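Local coordinates for beta-N-acetylhexosaminidase (Thermotoga neapolitana, PDB 5BZA), which probably catalyses the hydrolysis of terminal non-reducing N-acetyl-D-hexosamine residues in N-acetyl-beta-D-hexosaminides, at residues 39-45 with 71-75; 87-93 with 141-146; 399-405 with 424-430. All coordinates share one frame; numbering follows the deposited sequence.

Contact 1: 39-45 with 71-75; sequences LSKEYLF and VLKYV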
loop_
_atom_site.group_PDB
_atom_site.type_symbol
_atom_site.label_atom_id
_atom_site.label_comp_id
_atom_site.label_asym_id
_atom_site.label_seq_id
_atom_site.Cartn_x
_atom_site.Cartn_y
_atom_site.Cartn_z
ATOM N N LEU B 39 -9.653 -8.161 -0.582
ATOM C CA LEU B 39 -8.592 -7.157 -0.456
ATOM C C LEU B 39 -8.834 -6.212 0.711
ATOM O O LEU B 39 -7.881 -5.740 1.338
ATOM C CB LEU B 39 -8.467 -6.372 -1.737
ATOM C CG LEU B 39 -8.046 -7.277 -2.903
ATOM C CD1 LEU B 39 -8.336 -6.600 -4.238
ATOM C CD2 LEU B 39 -6.565 -7.596 -2.822
ATOM N N SER B 40 -10.093 -5.939 1.041
ATOM C CA SER B 40 -10.331 -4.997 2.138
ATOM C C SER B 40 -10.078 -5.643 3.500
ATOM O O SER B 40 -10.094 -4.966 4.509
ATOM C CB SER B 40 -11.755 -4.448 2.097
ATOM O OG SER B 40 -12.692 -5.505 2.236
ATOM N N LYS B 41 -9.914 -6.963 3.530
ATOM C CA LYS B 41 -9.561 -7.657 4.763
ATOM C C LYS B 41 -8.157 -8.246 4.606
ATOM O O LYS B 41 -7.962 -9.363 4.102
ATOM C CB LYS B 41 -10.603 -8.726 5.113
ATOM C CG LYS B 41 -12.091 -8.205 5.292
ATOM C CD LYS B 41 -12.987 -9.418 5.587
ATOM C CE LYS B 41 -14.451 -9.072 5.779
ATOM N NZ LYS B 41 -14.619 -7.678 6.276
ATOM N N GLU B 42 -7.166 -7.445 4.989
ATOM C CA GLU B 42 -5.781 -7.824 4.728
ATOM C C GLU B 42 -5.442 -9.202 5.270
ATOM O O GLU B 42 -4.743 -9.949 4.595
ATOM C CB GLU B 42 -4.827 -6.784 5.274
ATOM C CG GLU B 42 -3.377 -7.063 4.879
ATOM C CD GLU B 42 -2.477 -5.916 5.239
ATOM O OE1 GLU B 42 -2.349 -5.633 6.456
ATOM O OE2 GLU B 42 -1.924 -5.281 4.304
ATOM N N TYR B 43 -5.936 -9.564 6.458
ATOM C CA TYR B 43 -5.673 -10.913 6.951
ATOM C C TYR B 43 -6.186 -11.932 5.931
ATOM O O TYR B 43 -5.513 -12.950 5.661
ATOM C CB TYR B 43 -6.295 -11.149 8.331
ATOM C CG TYR B 43 -7.782 -10.857 8.440
ATOM C CD1 TYR B 43 -8.235 -9.587 8.763
ATOM C CD2 TYR B 43 -8.727 -11.869 8.254
ATOM C CE1 TYR B 43 -9.571 -9.318 8.878
ATOM C CE2 TYR B 43 -10.080 -11.606 8.353
ATOM C CZ TYR B 43 -10.503 -10.323 8.666
ATOM O OH TYR B 43 -11.866 -10.049 8.764
ATOM N N LEU B 44 -7.357 -11.662 5.334
ATOM C CA LEU B 44 -7.873 -12.581 4.311
ATOM C C LEU B 44 -7.003 -12.614 3.084
ATOM O O LEU B 44 -6.634 -13.693 2.602
ATOM C CB LEU B 44 -9.294 -12.215 3.876
ATOM C CG LEU B 44 -10.529 -12.865 4.494
ATOM C CD1 LEU B 44 -11.638 -12.781 3.438
ATOM C CD2 LEU B 44 -10.296 -14.315 4.914
ATOM N N PHE B 45 -6.666 -11.440 2.570
ATOM C CA PHE B 45 -5.800 -11.352 1.401
ATOM C C PHE B 45 -4.490 -12.153 1.592
ATOM O O PHE B 45 -4.163 -13.047 0.792
ATOM C CB PHE B 45 -5.545 -9.858 1.092
ATOM C CG PHE B 45 -4.464 -9.625 0.076
ATOM C CD1 PHE B 45 -4.589 -10.110 -1.221
ATOM C CD2 PHE B 45 -3.281 -8.965 0.440
ATOM C CE1 PHE B 45 -3.554 -9.921 -2.168
ATOM C CE2 PHE B 45 -2.244 -8.761 -0.488
ATOM C CZ PHE B 45 -2.386 -9.254 -1.796
ATOM N N VAL B 71 -8.248 -0.805 -6.185
ATOM C CA VAL B 71 -8.655 -1.789 -5.189
ATOM C C VAL B 71 -7.484 -2.191 -4.274
ATOM O O VAL B 71 -7.693 -2.785 -3.231
ATOM C CB VAL B 71 -9.216 -3.012 -5.847
ATOM C CG1 VAL B 71 -10.507 -2.629 -6.605
ATOM C CG2 VAL B 71 -8.175 -3.611 -6.776
ATOM N N LEU B 72 -6.269 -1.830 -4.672
ATOM C CA LEU B 72 -5.072 -2.165 -3.922
ATOM C C LEU B 72 -4.596 -0.948 -3.133
ATOM O O LEU B 72 -4.131 0.043 -3.702
ATOM C CB LEU B 72 -3.964 -2.652 -4.851
ATOM C CG LEU B 72 -4.188 -3.935 -5.654
ATOM C CD1 LEU B 72 -2.967 -4.301 -6.518
ATOM C CD2 LEU B 72 -4.583 -5.081 -4.712
ATOM N N LYS B 73 -4.676 -1.033 -1.801
ATOM C CA LYS B 73 -4.237 0.104 -1.010
ATOM C C LYS B 73 -2.720 0.266 -1.107
ATOM O O LYS B 73 -2.191 1.335 -0.797
ATOM C CB LYS B 73 -4.644 -0.042 0.435
ATOM C CG LYS B 73 -3.822 -1.036 1.209
ATOM C CD LYS B 73 -4.227 -0.933 2.644
ATOM C CE LYS B 73 -3.397 -1.800 3.533
ATOM N NZ LYS B 73 -3.964 -1.609 4.883
ATOM N N TYR B 74 -2.046 -0.819 -1.500
ATOM C CA TYR B 74 -0.590 -0.862 -1.655
ATOM C C TYR B 74 -0.038 0.010 -2.772
ATOM O O TYR B 74 1.093 0.513 -2.671
ATOM C CB TYR B 74 -0.186 -2.305 -1.887
ATOM C CG TYR B 74 -0.899 -3.226 -0.904
ATOM C CD1 TYR B 74 -0.526 -3.244 0.471
ATOM C CD2 TYR B 74 -1.958 -4.052 -1.322
ATOM C CE1 TYR B 74 -1.188 -4.055 1.367
ATOM C CE2 TYR B 74 -2.605 -4.894 -0.424
ATOM C CZ TYR B 74 -2.221 -4.880 0.918
ATOM O OH TYR B 74 -2.869 -5.693 1.809
ATOM N N VAL B 75 -0.846 0.204 -3.828
ATOM C CA VAL B 75 -0.477 1.075 -4.921
ATOM C C VAL B 75 -0.946 2.482 -4.640
ATOM O O VAL B 75 -2.123 2.701 -4.360
ATOM C CB VAL B 75 -1.109 0.610 -6.275
ATOM C CG1 VAL B 75 -0.672 1.548 -7.410
ATOM C CG2 VAL B 75 -0.678 -0.792 -6.584
#
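L39 meets the loop 71-75 with both ends of its fork: CD1 lies 3.9 Å from V71 CG2, and CD2 lies 3.7 Å from L72 CD2. Its CG sits anti to the carbonyl carbon, which carries the two methyls toward the loop. After S40 and K41, the N-cap, the chain enters helix 42-54. E42 reaches across with an extended chain, its CG anti to the backbone N (chi1 -173°), and OE2 accepts a hydrogen bond of 2.7 Å from Y74 OH. The anti lone pair of OE2 is used, and the carboxylate lies nearly coplanar with the phenol ring, at 17°. K73 NZ stays 4.2 Å from E42 OE2, too far for a salt bridge but probably adding a favourable field. This is the barrel domain of a family 3 glycosyl hydrolase, where helix 42-54 precedes strand 59-62 and the loop follows that strand. The second subunit also meets the contact: E42 OE1 accepts from S77 N of that subunit, whose K73 packs on Y74. One turn along the helix, F45 slides past Y74 at an oblique ring angle of 32°, its CE2 3.9 Å from Y74 CE2 and its CD2 3.6 Å from Y74 OH.

Contact 2: 87-93 with 141-146; sequences VDPVFTG and SHGMEA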
loop_
_atom_site.group_PDB
_atom_site.type_symbol
_atom_site.label_atom_id
_atom_site.label_comp_id
_atom_site.label_asym_id
_atom_site.label_seq_id
_atom_site.Cartn_x
_atom_site.Cartn_y
_atom_site.Cartn_z
ATOM N N VAL B 87 -1.235 14.060 -20.759
ATOM C CA VAL B 87 0.166 14.272 -20.431
ATOM C C VAL B 87 1.014 13.324 -21.267
ATOM O O VAL B 87 0.514 12.294 -21.735
ATOM C CB VAL B 87 0.389 14.049 -18.907
ATOM C CG1 VAL B 87 1.834 14.159 -18.522
ATOM C CG2 VAL B 87 -0.457 15.066 -18.119
ATOM N N ASP B 88 2.276 13.681 -21.464
ATOM C CA ASP B 88 3.284 12.791 -22.025
ATOM C C ASP B 88 3.122 11.328 -21.580
ATOM O O ASP B 88 3.240 11.018 -20.381
ATOM C CB ASP B 88 4.671 13.274 -21.594
ATOM C CG ASP B 88 5.806 12.561 -22.322
ATOM O OD1 ASP B 88 5.636 11.434 -22.822
ATOM O OD2 ASP B 88 6.907 13.136 -22.354
ATOM N N PRO B 89 2.895 10.419 -22.552
ATOM C CA PRO B 89 2.639 9.000 -22.266
ATOM C C PRO B 89 3.740 8.315 -21.423
ATOM O O PRO B 89 3.469 7.317 -20.708
ATOM C CB PRO B 89 2.559 8.360 -23.679
ATOM C CG PRO B 89 3.098 9.386 -24.620
ATOM C CD PRO B 89 2.812 10.716 -23.997
ATOM N N VAL B 90 4.951 8.847 -21.477
ATOM C CA VAL B 90 6.023 8.317 -20.641
ATOM C C VAL B 90 5.624 8.241 -19.168
ATOM O O VAL B 90 5.868 7.243 -18.511
ATOM C CB VAL B 90 7.315 9.166 -20.793
ATOM C CG1 VAL B 90 8.245 8.995 -19.597
ATOM C CG2 VAL B 90 7.983 8.798 -22.089
ATOM N N PHE B 91 4.970 9.279 -18.678
ATOM C CA PHE B 91 4.451 9.273 -17.319
ATOM C C PHE B 91 3.473 8.121 -17.097
ATOM O O PHE B 91 3.419 7.563 -16.003
ATOM C CB PHE B 91 3.827 10.621 -16.978
ATOM C CG PHE B 91 4.845 11.675 -16.716
ATOM C CD1 PHE B 91 5.526 11.714 -15.486
ATOM C CD2 PHE B 91 5.191 12.575 -17.701
ATOM C CE1 PHE B 91 6.496 12.649 -15.251
ATOM C CE2 PHE B 91 6.151 13.514 -17.471
ATOM C CZ PHE B 91 6.810 13.566 -16.226
ATOM N N THR B 92 2.695 7.741 -18.111
ATOM C CA THR B 92 1.821 6.571 -17.957
ATOM C C THR B 92 2.624 5.258 -17.807
ATOM O O THR B 92 2.295 4.386 -16.972
ATOM C CB THR B 92 0.832 6.451 -19.161
ATOM O OG1 THR B 92 0.081 7.683 -19.263
ATOM C CG2 THR B 92 -0.074 5.236 -19.013
ATOM N N GLY B 93 3.656 5.102 -18.633
ATOM C CA GLY B 93 4.532 3.947 -18.509
ATOM C C GLY B 93 5.185 3.888 -17.114
ATOM O O GLY B 93 5.256 2.815 -16.512
ATOM N N SER B 141 -0.790 5.536 -27.853
ATOM C CA SER B 141 0.560 5.718 -27.309
ATOM C C SER B 141 0.544 5.517 -25.776
ATOM O O SER B 141 1.427 4.856 -25.214
ATOM C CB SER B 141 1.170 7.087 -27.690
ATOM O OG SER B 141 0.526 8.206 -27.103
ATOM N N HIS B 142 -0.492 6.021 -25.119
ATOM C CA HIS B 142 -0.602 5.854 -23.672
ATOM C C HIS B 142 -0.857 4.389 -23.291
ATOM O O HIS B 142 -0.364 3.910 -22.267
ATOM C CB HIS B 142 -1.692 6.749 -23.115
ATOM C CG HIS B 142 -1.320 8.195 -23.108
ATOM N ND1 HIS B 142 -1.318 8.973 -24.253
ATOM C CD2 HIS B 142 -0.895 9.001 -22.107
ATOM C CE1 HIS B 142 -0.960 10.205 -23.941
ATOM N NE2 HIS B 142 -0.683 10.246 -22.645
ATOM N N GLY B 143 -1.627 3.691 -24.106
ATOM C CA GLY B 143 -1.876 2.270 -23.906
ATOM C C GLY B 143 -0.637 1.415 -24.092
ATOM O O GLY B 143 -0.419 0.427 -23.338
ATOM N N MET B 144 0.170 1.757 -25.107
ATOM C CA MET B 144 1.426 1.048 -25.301
ATOM C C MET B 144 2.378 1.289 -24.117
ATOM O O MET B 144 3.028 0.369 -23.629
ATOM C CB MET B 144 2.095 1.470 -26.602
ATOM C CG MET B 144 3.260 0.602 -27.011
ATOM S SD MET B 144 2.892 -1.089 -27.545
ATOM C CE MET B 144 3.345 -1.992 -26.057
ATOM N N GLU B 145 2.481 2.536 -23.694
ATOM C CA GLU B 145 3.289 2.859 -22.541
ATOM C C GLU B 145 2.817 2.083 -21.339
ATOM O O GLU B 145 3.642 1.566 -20.570
ATOM C CB GLU B 145 3.257 4.341 -22.252
ATOM C CG GLU B 145 4.257 5.159 -23.076
ATOM C CD GLU B 145 5.701 4.970 -22.583
ATOM O OE1 GLU B 145 5.908 4.295 -21.536
ATOM O OE2 GLU B 145 6.628 5.553 -23.187
ATOM N N ALA B 146 1.502 1.979 -21.174
ATOM C CA ALA B 146 0.972 1.278 -20.024
ATOM C C ALA B 146 1.360 -0.177 -20.043
ATOM O O ALA B 146 1.802 -0.740 -19.021
ATOM C CB ALA B 146 -0.528 1.425 -19.954
#
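P89 and H142 join the start of helix 89-106 to helix 136-153, two neighbouring helices of the N-terminal barrel domain that run side by side in the same direction. Their local axes come within 7.6 Å and cross at -26°. P89 lies over one face of the imidazole: its CB stands 3.8 Å from the H142 ring centroid, only 4° off the normal, a CH-pi contact. In the plane of the same ring, H142 NE2 donates to V87 O, almost straight along the C=O axis; the modelled 2.5 Å is unusually short and its exact value doubtful. T92 OG1 comes to the ring edge, 3.3 Å from H142 CD2. H142 ND1 is hydrogen-bonded to V138 O, so both ring nitrogens are engaged and the ring's rotation is fixed. Replacing H142 by an alanine would probably leave V87 O without this donor and open a gap beneath P89, freeing the entry to the helix to shift. D88 is the N-cap of helix 89-106, its OD1 accepting from V90 N, and V87 packs against R331 of the second subunit. In this alpha/beta barrel the two helices lie close enough for backbone contact further along: the CA of G93, which has no side chain, approaches E145 O to 3.3 Å in a CH...O contact. E145 bends at chi2 (-74°), laying its CG 3.3 Å from P89 O and its carboxylate alongside V90, with OE2 near V90 CG2. T92 CG2 meets A146 CB at 4.0 Å, and A146 also touches P114.

Contact 3: 399-405 with 424-430; sequences LIFDFVV and RTIYFII
A beta-alpha-beta unit of the C-terminal domain brings I400 to V404 alongside T425 to I429 as neighbouring parallel strands, linked through helix 411-418. Five regular backbone hydrogen bonds, among them F428 N to D402 O at 2.8 Å, zip them together; a sixth, I430 N to V404 O, is weak at 3.4 Å. One face of the sheet carries F401, F403 and F428, an aromatic cluster covered by helix 452-463. F428 lies in an offset stack with F403, centroids 4.6 Å apart and planes at 23°, while its CE1 presses onto the face of F401, 3.4 Å from F401 CG, with the two rings oblique at 57°. I426 CD1 fits beside F401 CE1 at 3.7 Å. On the other face D402 sets its OD2 against the edge of the Y427 ring, 3.2 Å from Y427 CE1. CG anti to the backbone N (chi1 175°) turns the carboxylate toward this ring; the same OD2 hydrogen-bonds H417 ND1. V404 CG2 touches the same ring edge, and Y427 OH bonds H417 O. A buried acid finds a mate in the crossover helix, probably stabilising its negative charge, whereas the face with F401, F403 and F428 is held by apolar packing, rings and I426 together.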
loop_
_atom_site.group_PDB
_atom_site.type_symbol
_atom_site.label_atom_id
_atom_site.label_comp_id
_atom_site.label_asym_id
_atom_site.label_seq_id
_atom_site.Cartn_x
_atom_site.Cartn_y
_atom_site.Cartn_z
ATOM N N LEU B 399 -18.339 -19.555 26.921
ATOM C CA LEU B 399 -16.930 -19.544 26.547
ATOM C C LEU B 399 -16.485 -18.129 26.577
ATOM O O LEU B 399 -17.183 -17.247 26.078
ATOM C CB LEU B 399 -16.697 -20.158 25.170
ATOM C CG LEU B 399 -15.274 -20.499 24.684
ATOM C CD1 LEU B 399 -14.512 -21.405 25.661
ATOM C CD2 LEU B 399 -15.372 -21.192 23.310
ATOM N N ILE B 400 -15.332 -17.903 27.216
ATOM C CA ILE B 400 -14.832 -16.554 27.341
ATOM C C ILE B 400 -13.451 -16.474 26.724
ATOM O O ILE B 400 -12.594 -17.314 27.010
ATOM C CB ILE B 400 -14.789 -16.097 28.798
ATOM C CG1 ILE B 400 -16.158 -16.297 29.449
ATOM C CG2 ILE B 400 -14.429 -14.620 28.848
ATOM C CD1 ILE B 400 -16.231 -15.927 30.947
ATOM N N PHE B 401 -13.255 -15.473 25.861
ATOM C CA PHE B 401 -11.947 -15.225 25.268
ATOM C C PHE B 401 -11.409 -13.971 25.899
ATOM O O PHE B 401 -11.913 -12.876 25.606
ATOM C CB PHE B 401 -12.000 -15.016 23.743
ATOM C CG PHE B 401 -12.295 -16.260 22.936
ATOM C CD1 PHE B 401 -12.402 -17.500 23.538
ATOM C CD2 PHE B 401 -12.370 -16.188 21.546
ATOM C CE1 PHE B 401 -12.662 -18.641 22.788
ATOM C CE2 PHE B 401 -12.611 -17.338 20.767
ATOM C CZ PHE B 401 -12.759 -18.566 21.390
ATOM N N ASP B 402 -10.377 -14.101 26.738
ATOM C CA ASP B 402 -9.765 -12.914 27.326
ATOM C C ASP B 402 -8.530 -12.562 26.485
ATOM O O ASP B 402 -7.554 -13.322 26.392
ATOM C CB ASP B 402 -9.429 -13.152 28.816
ATOM C CG ASP B 402 -8.667 -11.983 29.477
ATOM O OD1 ASP B 402 -8.660 -10.844 28.934
ATOM O OD2 ASP B 402 -8.132 -12.200 30.612
ATOM N N PHE B 403 -8.592 -11.403 25.845
ATOM C CA PHE B 403 -7.470 -10.960 25.027
ATOM C C PHE B 403 -6.574 -10.108 25.896
ATOM O O PHE B 403 -6.780 -8.899 26.103
ATOM C CB PHE B 403 -7.954 -10.221 23.779
ATOM C CG PHE B 403 -8.595 -11.132 22.775
ATOM C CD1 PHE B 403 -7.814 -11.843 21.871
ATOM C CD2 PHE B 403 -9.955 -11.369 22.805
ATOM C CE1 PHE B 403 -8.391 -12.718 20.971
ATOM C CE2 PHE B 403 -10.534 -12.251 21.904
ATOM C CZ PHE B 403 -9.749 -12.922 20.991
ATOM N N VAL B 404 -5.579 -10.787 26.432
ATOM C CA VAL B 404 -4.791 -10.262 27.539
ATOM C C VAL B 404 -3.672 -9.321 27.081
ATOM O O VAL B 404 -2.827 -9.679 26.260
ATOM C CB VAL B 404 -4.178 -11.391 28.325
ATOM C CG1 VAL B 404 -3.401 -10.829 29.504
ATOM C CG2 VAL B 404 -5.271 -12.395 28.762
ATOM N N VAL B 405 -3.673 -8.129 27.665
ATOM C CA VAL B 405 -2.622 -7.125 27.518
ATOM C C VAL B 405 -2.184 -6.690 28.948
ATOM O O VAL B 405 -3.041 -6.552 29.843
ATOM C CB VAL B 405 -3.121 -5.943 26.685
ATOM C CG1 VAL B 405 -2.178 -4.759 26.762
ATOM C CG2 VAL B 405 -3.338 -6.383 25.227
ATOM N N ARG B 424 -13.762 -22.291 31.382
ATOM C CA ARG B 424 -14.369 -21.911 30.128
ATOM C C ARG B 424 -13.810 -20.557 29.664
ATOM O O ARG B 424 -14.467 -19.791 28.924
ATOM C CB ARG B 424 -15.887 -21.911 30.285
ATOM C CG ARG B 424 -16.391 -21.146 31.487
ATOM C CD ARG B 424 -17.880 -21.373 31.736
ATOM N NE ARG B 424 -18.331 -20.600 32.891
ATOM C CZ ARG B 424 -18.278 -21.021 34.150
ATOM N NH1 ARG B 424 -17.820 -22.240 34.417
ATOM N NH2 ARG B 424 -18.695 -20.221 35.129
ATOM N N THR B 425 -12.571 -20.277 30.075
ATOM C CA THR B 425 -11.920 -19.048 29.636
ATOM C C THR B 425 -10.666 -19.440 28.890
ATOM O O THR B 425 -9.948 -20.349 29.298
ATOM C CB THR B 425 -11.565 -18.104 30.780
ATOM O OG1 THR B 425 -12.763 -17.702 31.438
ATOM C CG2 THR B 425 -10.846 -16.859 30.248
ATOM N N ILE B 426 -10.446 -18.792 27.748
ATOM C CA ILE B 426 -9.215 -18.973 26.992
ATOM C C ILE B 426 -8.500 -17.649 27.002
ATOM O O ILE B 426 -9.098 -16.603 26.677
ATOM C CB ILE B 426 -9.481 -19.444 25.556
ATOM C CG1 ILE B 426 -10.341 -20.711 25.583
ATOM C CG2 ILE B 426 -8.171 -19.752 24.846
ATOM C CD1 ILE B 426 -10.549 -21.340 24.223
ATOM N N TYR B 427 -7.228 -17.705 27.408
ATOM C CA TYR B 427 -6.399 -16.523 27.509
ATOM C C TYR B 427 -5.583 -16.383 26.245
ATOM O O TYR B 427 -4.783 -17.273 25.895
ATOM C CB TYR B 427 -5.476 -16.586 28.740
ATOM C CG TYR B 427 -6.267 -16.517 30.010
ATOM C CD1 TYR B 427 -6.666 -15.285 30.517
ATOM C CD2 TYR B 427 -6.646 -17.675 30.689
ATOM C CE1 TYR B 427 -7.426 -15.196 31.644
ATOM C CE2 TYR B 427 -7.415 -17.600 31.858
ATOM C CZ TYR B 427 -7.795 -16.358 32.321
ATOM O OH TYR B 427 -8.543 -16.246 33.472
ATOM N N PHE B 428 -5.789 -15.263 25.563
ATOM C CA PHE B 428 -4.997 -14.964 24.388
ATOM C C PHE B 428 -3.961 -13.943 24.799
ATOM O O PHE B 428 -4.287 -12.767 24.998
ATOM C CB PHE B 428 -5.875 -14.436 23.222
ATOM C CG PHE B 428 -6.829 -15.464 22.648
ATOM C CD1 PHE B 428 -8.011 -15.786 23.306
ATOM C CD2 PHE B 428 -6.558 -16.083 21.422
ATOM C CE1 PHE B 428 -8.907 -16.734 22.767
ATOM C CE2 PHE B 428 -7.452 -17.036 20.876
ATOM C CZ PHE B 428 -8.616 -17.361 21.554
ATOM N N ILE B 429 -2.712 -14.375 24.936
ATOM C CA ILE B 429 -1.680 -13.425 25.322
ATOM C C ILE B 429 -1.062 -12.827 24.083
ATOM O O ILE B 429 -0.297 -13.476 23.380
ATOM C CB ILE B 429 -0.590 -14.043 26.260
ATOM C CG1 ILE B 429 -1.148 -14.142 27.691
ATOM C CG2 ILE B 429 0.563 -13.060 26.407
ATOM C CD1 ILE B 429 -1.696 -15.483 28.105
ATOM N N ILE B 430 -1.445 -11.588 23.804
ATOM C CA ILE B 430 -1.197 -11.024 22.490
ATOM C C ILE B 430 -0.113 -9.957 22.401
ATOM O O ILE B 430 0.251 -9.555 21.307
ATOM C CB ILE B 430 -2.507 -10.461 21.888
ATOM C CG1 ILE B 430 -3.047 -9.289 22.704
ATOM C CG2 ILE B 430 -3.525 -11.577 21.740
ATOM C CD1 ILE B 430 -4.261 -8.631 22.029
#

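How the contacts relate
The three contacts follow one another along the chain. Contacts 1 and 2 both belong to the N-terminal barrel domain, their centres about 27 Å apart, and helix 89-106 bridges them: its start forms contact 2, while its later residues M103 and L106 pack on L72 and Y74 of contact 1. Both also meet the second subunit, so the barrel's flank takes part in the dimer. Contact 3 lies in the mixed sheet of the C-terminal domain, about 54 Å from contact 2 and 28 Å from contact 1, measured between centres. Contact 1 lies against the C-terminal domain: Y43 and L44 touch helices 364-377 and 452-463, which also cover contact 3.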